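PDB 1VQ0: 33 kDa chaperonin, which probably acts as a redox-regulated molecular chaperone, protecting thermally unfolding and oxidatively damaged proteins from irreversible aggregation. Local coordinates for residues E33-R41 / V172-A180; K69-G80 / I120-L131. All coordinates share one frame; numbering follows the deposited sequence.

Contact 1 and contact 2 both reach the same mixed sheet but do not touch: their centres lie about 22 Å apart and their nearest atoms about 12 Å. In chain order 33-41 comes first, then 69-80, 120-131 and 172-180, so both segments of contact 2 fall between those of contact 1. Contact 1 sets helix 32-42 against the hairpin of strands 164-173 and 176-187 at one side of the sheet; contact 2 pairs strands 71-78 and 123-130 toward the other side, where 137-142 is the outermost strand of this chain. Two early segments thus each meet a later one, bringing distant parts of the chain into one sheet-based body.

Contact 1: E33-R41 / V172-A180; sequences EVVEEARNR and VDSDGVKIA
E36 of helix 32-42 reaches the hairpin between strands 164-173 and 176-187 and takes the backbone N of V177 on its OE1 at 2.8 Å, in a nearly straight bond (171°). CG stands anti to the backbone N (chi1 -179°), and a bend at chi2 (65°) swings the carboxylate round to the strand. R39, one helical turn on, holds that carboxylate side-on: NE donates to OE1, and NH2 forms a salt bridge to E36 OE2 at 3.0 Å. V177 N and R39 NE meet OE1 from opposite faces of the carboxylate plane. The guanidinium also lies against the backbone of G176, with R39 NH2 3.6 Å from G176 CA; a CB on G176 would collide with E36 OE2, and its backbone angles would by themselves press a CB on the preceding carbonyl oxygen. V35 CG1 faces V177 CG2 at 4.1 Å, the two side chains crossing at about a right angle, while V35 CG2 touches A180 CB at 3.5 Å. T49 of helix 46-62 packs on both R39 and V177. Chemically, two donors on OE1 and the salt bridge on OE2 should limit rotation of the carboxylate, and R39 probably offsets its charge.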
# COMPACT_ATOMS: atom_id res chain seq x y z
N GLU A 33 7.10 28.17 -12.48
CA GLU A 33 7.26 27.80 -13.89
C GLU A 33 6.80 26.37 -14.18
O GLU A 33 6.17 26.10 -15.19
CB GLU A 33 8.73 27.94 -14.30
CG GLU A 33 9.10 29.36 -14.67
CD GLU A 33 10.45 29.48 -15.39
OE1 GLU A 33 10.79 28.59 -16.22
OE2 GLU A 33 11.17 30.48 -15.12
N VAL A 34 7.10 25.47 -13.26
CA VAL A 34 6.74 24.09 -13.38
C VAL A 34 5.20 23.91 -13.31
O VAL A 34 4.61 23.23 -14.14
CB VAL A 34 7.41 23.28 -12.26
CG1 VAL A 34 7.00 21.85 -12.35
CG2 VAL A 34 8.88 23.36 -12.37
N VAL A 35 4.59 24.56 -12.31
CA VAL A 35 3.16 24.49 -12.12
C VAL A 35 2.45 25.25 -13.27
O VAL A 35 1.37 24.83 -13.74
CB VAL A 35 2.76 24.94 -10.68
CG1 VAL A 35 1.31 24.92 -10.49
CG2 VAL A 35 3.38 24.03 -9.67
N GLU A 36 3.05 26.34 -13.73
CA GLU A 36 2.48 27.02 -14.92
C GLU A 36 2.43 26.10 -16.15
O GLU A 36 1.46 26.10 -16.87
CB GLU A 36 3.21 28.33 -15.26
CG GLU A 36 2.62 29.07 -16.47
CD GLU A 36 1.19 29.61 -16.29
OE1 GLU A 36 0.67 29.55 -15.17
OE2 GLU A 36 0.58 30.12 -17.27
N GLU A 37 3.48 25.33 -16.38
CA GLU A 37 3.53 24.42 -17.54
C GLU A 37 2.49 23.29 -17.44
O GLU A 37 1.88 22.93 -18.42
CB GLU A 37 4.98 23.91 -17.75
CG GLU A 37 5.07 22.64 -18.60
CD GLU A 37 6.48 22.31 -19.08
OE1 GLU A 37 7.42 23.02 -18.74
OE2 GLU A 37 6.63 21.31 -19.78
N ALA A 38 2.28 22.74 -16.24
CA ALA A 38 1.26 21.73 -16.01
C ALA A 38 -0.11 22.30 -16.36
O ALA A 38 -0.94 21.60 -16.97
CB ALA A 38 1.27 21.28 -14.50
N ARG A 39 -0.34 23.56 -15.95
CA ARG A 39 -1.58 24.26 -16.18
C ARG A 39 -1.84 24.45 -17.68
O ARG A 39 -2.94 24.22 -18.14
CB ARG A 39 -1.56 25.63 -15.50
CG ARG A 39 -2.80 26.48 -15.82
CD ARG A 39 -2.89 27.79 -15.08
NE ARG A 39 -2.37 28.86 -15.92
CZ ARG A 39 -3.07 29.58 -16.82
NH1 ARG A 39 -4.40 29.44 -17.01
NH2 ARG A 39 -2.42 30.49 -17.50
N ASN A 40 -0.83 24.87 -18.44
CA ASN A 40 -0.98 24.99 -19.87
C ASN A 40 -1.08 23.67 -20.64
O ASN A 40 -1.90 23.54 -21.53
CB ASN A 40 0.11 25.88 -20.46
CG ASN A 40 0.10 27.29 -19.87
OD1 ASN A 40 -0.97 27.83 -19.60
ND2 ASN A 40 1.28 27.84 -19.59
N ARG A 41 -0.25 22.70 -20.31
CA ARG A 41 -0.29 21.39 -21.00
C ARG A 41 -1.67 20.75 -20.87
O ARG A 41 -2.30 20.34 -21.84
CB ARG A 41 0.81 20.47 -20.47
CG ARG A 41 2.20 20.83 -21.00
CD ARG A 41 3.27 19.88 -20.51
NE ARG A 41 4.57 20.06 -21.16
CZ ARG A 41 4.87 19.72 -22.42
NH1 ARG A 41 3.98 19.17 -23.24
NH2 ARG A 41 6.08 19.97 -22.87
N VAL A 172 -2.45 31.57 -8.19
CA VAL A 172 -2.76 31.62 -9.60
C VAL A 172 -3.85 32.73 -9.86
O VAL A 172 -4.80 32.86 -9.08
CB VAL A 172 -3.35 30.26 -9.99
CG1 VAL A 172 -4.74 30.07 -9.29
CG2 VAL A 172 -3.48 30.18 -11.51
N ASP A 173 -3.70 33.52 -10.93
CA ASP A 173 -4.77 34.43 -11.46
C ASP A 173 -4.84 34.33 -12.97
O ASP A 173 -4.33 33.36 -13.52
CB ASP A 173 -4.57 35.89 -10.98
CG ASP A 173 -3.19 36.43 -11.27
OD1 ASP A 173 -2.70 36.22 -12.42
OD2 ASP A 173 -2.53 37.10 -10.42
N SER A 174 -5.43 35.34 -13.64
CA SER A 174 -5.76 35.26 -15.06
C SER A 174 -4.55 35.38 -15.97
O SER A 174 -4.61 35.03 -17.13
CB SER A 174 -6.83 36.33 -15.43
OG SER A 174 -6.41 37.68 -15.17
N ASP A 175 -3.44 35.90 -15.43
CA ASP A 175 -2.14 35.86 -16.11
C ASP A 175 -1.36 34.58 -15.79
O ASP A 175 -0.23 34.41 -16.25
CB ASP A 175 -1.28 37.07 -15.68
CG ASP A 175 -1.96 38.41 -15.96
OD1 ASP A 175 -2.70 38.51 -16.97
OD2 ASP A 175 -1.81 39.41 -15.20
N GLY A 176 -1.92 33.73 -14.94
CA GLY A 176 -1.35 32.41 -14.67
C GLY A 176 -0.79 32.30 -13.26
O GLY A 176 -1.14 33.10 -12.37
N VAL A 177 0.07 31.29 -13.10
CA VAL A 177 0.62 30.97 -11.81
C VAL A 177 1.63 32.02 -11.39
O VAL A 177 2.60 32.30 -12.10
CB VAL A 177 1.27 29.60 -11.76
CG1 VAL A 177 1.69 29.32 -10.28
CG2 VAL A 177 0.30 28.54 -12.20
N LYS A 178 1.40 32.56 -10.19
CA LYS A 178 2.24 33.59 -9.59
C LYS A 178 3.20 33.08 -8.51
O LYS A 178 4.33 33.54 -8.38
CB LYS A 178 1.35 34.69 -9.04
CG LYS A 178 0.45 35.35 -10.12
CD LYS A 178 1.28 35.86 -11.34
CE LYS A 178 0.40 36.47 -12.42
NZ LYS A 178 -0.19 37.79 -11.97
N ILE A 179 2.76 32.12 -7.74
CA ILE A 179 3.60 31.45 -6.74
C ILE A 179 3.15 30.00 -6.73
O ILE A 179 1.98 29.74 -6.75
CB ILE A 179 3.31 32.08 -5.36
CG1 ILE A 179 3.79 33.53 -5.34
CG2 ILE A 179 3.86 31.19 -4.25
CD1 ILE A 179 3.71 34.20 -3.99
N ALA A 180 4.12 29.09 -6.71
CA ALA A 180 3.93 27.68 -6.54
C ALA A 180 5.19 27.17 -5.82
O ALA A 180 6.23 26.87 -6.44
CB ALA A 180 3.77 27.03 -7.87

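Contact 2: K69-G80 / I120-L131; sequences KERWTLDIEGNG and IGQGVLRVVRDL. With EDO (1,2-ethanediol), chain F.
R126 and D75 sit opposite each other as a hydrogen-bonded pair in the antiparallel pairing of strands 71-78 and 123-130. Their backbones bond both ways, D75 N to R126 O at 2.9 Å and almost straight (179°). Followed outward, R126 CB packs on D75 O at 3.4 Å and CG runs on beside the same oxygen. CD approaches D75 OD2, and the bend at chi3 (-70°) turns the guanidinium over to the carboxylates of D75 and E77. NE then donates to D75 OD2 at 3.0 Å. NH2 bonds the same oxygen and makes a salt bridge to E77 OE1, modelled rather short at 2.5 Å. Both nitrogens, edge-on, reach D75 OD2 from one face of the carboxylate. NH1 bonds Q140, and R84 forms a second salt bridge to D75 OD2. Replacing R126 with a leucine would probably leave E77 without its close cationic mate and D75 relying more on R84.

On the other face V127 CG1 packs against the W72 ring, 3.4 Å from W72 CE2, and L74 CD1 meets L125 CG at 3.6 Å. Y155 of helix 149-160 packs on L125 and V127. W72 NE1 bonds a 1,2-ethanediol, probably from the crystallisation liquor, beside the E70-R129 salt bridge. G78 and G123 pair with CA atoms 4.0 Å apart; a CB on G78 would strike I120 O, one on G123 E77 O. Alternating hydrogen-bonded and non-hydrogen-bonded pairs, axes approaching to 4.6 Å at 164°, identify an antiparallel strand pair within the Hsp33 sheet, one face largely charged and polar, the other largely apolar and packed against that helix.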
# COMPACT_ATOMS: atom_id res chain seq x y z
N LYS A 69 17.73 6.64 -9.55
CA LYS A 69 16.75 6.14 -10.53
C LYS A 69 15.37 5.85 -9.93
O LYS A 69 14.56 5.15 -10.54
CB LYS A 69 17.28 4.91 -11.28
CG LYS A 69 18.51 5.23 -12.19
CD LYS A 69 19.19 3.97 -12.68
CE LYS A 69 20.47 4.34 -13.46
NZ LYS A 69 21.19 3.18 -14.04
N GLU A 70 15.06 6.41 -8.77
CA GLU A 70 13.69 6.25 -8.26
C GLU A 70 12.67 7.12 -8.97
O GLU A 70 12.93 8.28 -9.27
CB GLU A 70 13.67 6.53 -6.76
CG GLU A 70 12.26 6.39 -6.16
CD GLU A 70 12.27 6.47 -4.64
OE1 GLU A 70 13.35 6.50 -4.09
OE2 GLU A 70 11.21 6.54 -4.03
N ARG A 71 11.50 6.56 -9.26
CA ARG A 71 10.29 7.37 -9.42
C ARG A 71 9.40 7.23 -8.18
O ARG A 71 9.05 6.13 -7.78
CB ARG A 71 9.46 6.94 -10.64
CG ARG A 71 10.16 7.07 -11.93
CD ARG A 71 9.44 6.42 -13.05
NE ARG A 71 10.14 6.72 -14.30
CZ ARG A 71 9.68 6.44 -15.50
NH1 ARG A 71 8.51 5.82 -15.61
NH2 ARG A 71 10.39 6.76 -16.58
N TRP A 72 9.00 8.38 -7.63
CA TRP A 72 8.19 8.53 -6.44
C TRP A 72 6.89 9.13 -6.87
O TRP A 72 6.90 10.19 -7.44
CB TRP A 72 8.92 9.44 -5.52
CG TRP A 72 8.42 9.58 -4.17
CD1 TRP A 72 8.90 8.93 -3.06
CD2 TRP A 72 7.35 10.42 -3.73
NE1 TRP A 72 8.19 9.32 -1.95
CE2 TRP A 72 7.23 10.24 -2.34
CE3 TRP A 72 6.51 11.37 -4.36
CZ2 TRP A 72 6.31 10.97 -1.57
CZ3 TRP A 72 5.60 12.03 -3.61
CH2 TRP A 72 5.52 11.87 -2.23
N THR A 73 5.76 8.44 -6.62
CA THR A 73 4.45 8.90 -7.08
C THR A 73 3.47 9.10 -5.91
O THR A 73 3.19 8.15 -5.13
CB THR A 73 3.83 7.91 -8.05
OG1 THR A 73 4.72 7.63 -9.13
CG2 THR A 73 2.54 8.45 -8.69
N LEU A 74 2.90 10.30 -5.84
CA LEU A 74 1.76 10.60 -4.93
C LEU A 74 0.47 10.44 -5.70
O LEU A 74 0.25 11.11 -6.67
CB LEU A 74 1.85 12.02 -4.48
CG LEU A 74 0.79 12.73 -3.69
CD1 LEU A 74 0.75 11.89 -2.38
CD2 LEU A 74 1.29 14.13 -3.44
N ASP A 75 -0.37 9.54 -5.22
CA ASP A 75 -1.65 9.23 -5.80
C ASP A 75 -2.76 9.41 -4.70
O ASP A 75 -2.91 8.61 -3.79
CB ASP A 75 -1.62 7.79 -6.31
CG ASP A 75 -2.92 7.35 -6.85
OD1 ASP A 75 -3.74 8.21 -7.16
OD2 ASP A 75 -3.22 6.16 -7.01
N ILE A 76 -3.43 10.54 -4.77
CA ILE A 76 -4.57 10.87 -3.94
C ILE A 76 -5.89 10.57 -4.71
O ILE A 76 -6.12 11.02 -5.80
CB ILE A 76 -4.50 12.29 -3.50
CG1 ILE A 76 -3.27 12.48 -2.59
CG2 ILE A 76 -5.77 12.67 -2.75
CD1 ILE A 76 -2.96 13.91 -2.38
N GLU A 77 -6.70 9.73 -4.12
CA GLU A 77 -7.95 9.35 -4.74
C GLU A 77 -9.13 9.58 -3.77
O GLU A 77 -9.07 9.19 -2.60
CB GLU A 77 -7.86 7.91 -5.18
CG GLU A 77 -9.04 7.51 -6.07
CD GLU A 77 -8.86 6.11 -6.67
OE1 GLU A 77 -7.93 5.39 -6.29
OE2 GLU A 77 -9.64 5.75 -7.53
N GLY A 78 -10.16 10.25 -4.23
CA GLY A 78 -11.32 10.57 -3.35
C GLY A 78 -12.59 10.77 -4.08
O GLY A 78 -12.62 10.63 -5.29
N ASN A 79 -13.68 11.00 -3.31
CA ASN A 79 -15.00 11.12 -3.89
C ASN A 79 -15.46 12.57 -4.25
O ASN A 79 -16.58 12.76 -4.63
CB ASN A 79 -16.06 10.42 -3.00
CG ASN A 79 -16.32 11.16 -1.69
OD1 ASN A 79 -15.71 12.19 -1.41
ND2 ASN A 79 -17.18 10.58 -0.83
N GLY A 80 -14.60 13.56 -4.08
CA GLY A 80 -14.89 14.88 -4.58
C GLY A 80 -14.83 14.92 -6.10
O GLY A 80 -14.42 13.95 -6.71
N ILE A 120 -11.16 17.22 -3.51
CA ILE A 120 -10.72 15.82 -3.31
C ILE A 120 -11.78 14.96 -2.61
O ILE A 120 -11.98 13.78 -2.94
CB ILE A 120 -9.39 15.82 -2.53
CG1 ILE A 120 -8.28 16.38 -3.43
CG2 ILE A 120 -9.07 14.39 -1.96
CD1 ILE A 120 -7.00 16.70 -2.68
N GLY A 121 -12.43 15.54 -1.63
CA GLY A 121 -13.42 14.80 -0.86
C GLY A 121 -12.79 13.75 0.04
O GLY A 121 -11.61 13.84 0.41
N GLN A 122 -13.60 12.76 0.36
CA GLN A 122 -13.27 11.65 1.23
C GLN A 122 -12.46 10.66 0.44
O GLN A 122 -12.88 10.26 -0.64
CB GLN A 122 -14.53 10.90 1.68
CG GLN A 122 -15.49 11.65 2.56
CD GLN A 122 -14.78 12.42 3.59
OE1 GLN A 122 -14.22 11.83 4.52
NE2 GLN A 122 -14.72 13.74 3.40
N GLY A 123 -11.36 10.22 0.99
CA GLY A 123 -10.51 9.29 0.30
C GLY A 123 -9.17 9.01 0.95
O GLY A 123 -9.03 9.09 2.16
N VAL A 124 -8.21 8.65 0.11
CA VAL A 124 -6.95 8.04 0.56
C VAL A 124 -5.74 8.68 -0.16
O VAL A 124 -5.85 9.27 -1.23
CB VAL A 124 -6.93 6.46 0.31
CG1 VAL A 124 -8.07 5.83 0.89
CG2 VAL A 124 -6.86 6.09 -1.17
N LEU A 125 -4.58 8.53 0.47
CA LEU A 125 -3.34 8.91 -0.14
C LEU A 125 -2.40 7.70 -0.24
O LEU A 125 -2.24 6.99 0.71
CB LEU A 125 -2.72 10.04 0.67
CG LEU A 125 -1.33 10.57 0.28
CD1 LEU A 125 -1.12 11.94 0.96
CD2 LEU A 125 -0.28 9.66 0.73
N ARG A 126 -1.87 7.50 -1.44
CA ARG A 126 -0.90 6.48 -1.81
C ARG A 126 0.42 7.09 -2.21
O ARG A 126 0.44 8.10 -2.87
CB ARG A 126 -1.40 5.64 -3.01
CG ARG A 126 -2.37 4.66 -2.62
CD ARG A 126 -2.86 3.68 -3.67
NE ARG A 126 -3.67 4.38 -4.61
CZ ARG A 126 -4.97 4.48 -4.61
NH1 ARG A 126 -5.72 3.89 -3.73
NH2 ARG A 126 -5.54 5.16 -5.58
N VAL A 127 1.51 6.45 -1.78
CA VAL A 127 2.87 6.72 -2.25
C VAL A 127 3.47 5.45 -2.82
O VAL A 127 3.57 4.41 -2.13
CB VAL A 127 3.73 7.38 -1.19
CG1 VAL A 127 5.21 7.54 -1.66
CG2 VAL A 127 3.09 8.73 -0.83
N VAL A 128 3.82 5.54 -4.10
CA VAL A 128 4.48 4.46 -4.88
C VAL A 128 5.96 4.79 -5.01
O VAL A 128 6.32 5.87 -5.45
CB VAL A 128 3.87 4.33 -6.26
CG1 VAL A 128 4.39 3.17 -7.00
CG2 VAL A 128 2.35 4.21 -6.11
N ARG A 129 6.79 3.87 -4.55
CA ARG A 129 8.23 4.02 -4.64
C ARG A 129 8.76 2.97 -5.61
O ARG A 129 8.80 1.79 -5.35
CB ARG A 129 8.84 3.84 -3.29
CG ARG A 129 8.66 5.06 -2.41
CD ARG A 129 10.04 5.71 -2.22
NE ARG A 129 10.59 5.38 -0.97
CZ ARG A 129 11.84 5.51 -0.57
NH1 ARG A 129 12.88 5.88 -1.29
NH2 ARG A 129 12.07 5.17 0.64
N ASP A 130 9.15 3.45 -6.76
CA ASP A 130 9.59 2.59 -7.84
C ASP A 130 11.15 2.68 -7.93
O ASP A 130 11.71 3.64 -8.45
CB ASP A 130 8.87 3.07 -9.11
CG ASP A 130 9.25 2.31 -10.30
OD1 ASP A 130 10.01 1.31 -10.14
OD2 ASP A 130 8.89 2.67 -11.42
N LEU A 131 11.81 1.70 -7.34
CA LEU A 131 13.24 1.72 -7.06
C LEU A 131 13.98 0.63 -7.83
O LEU A 131 14.96 0.11 -7.34
CB LEU A 131 13.47 1.46 -5.55
CG LEU A 131 12.92 2.54 -4.60
CD1 LEU A 131 12.64 1.97 -3.24
CD2 LEU A 131 13.95 3.58 -4.50
C1 EDO F . 10.65 9.23 0.07
O1 EDO F . 9.50 8.61 0.62
C2 EDO F . 11.96 9.08 0.84
O2 EDO F . 11.92 9.48 2.23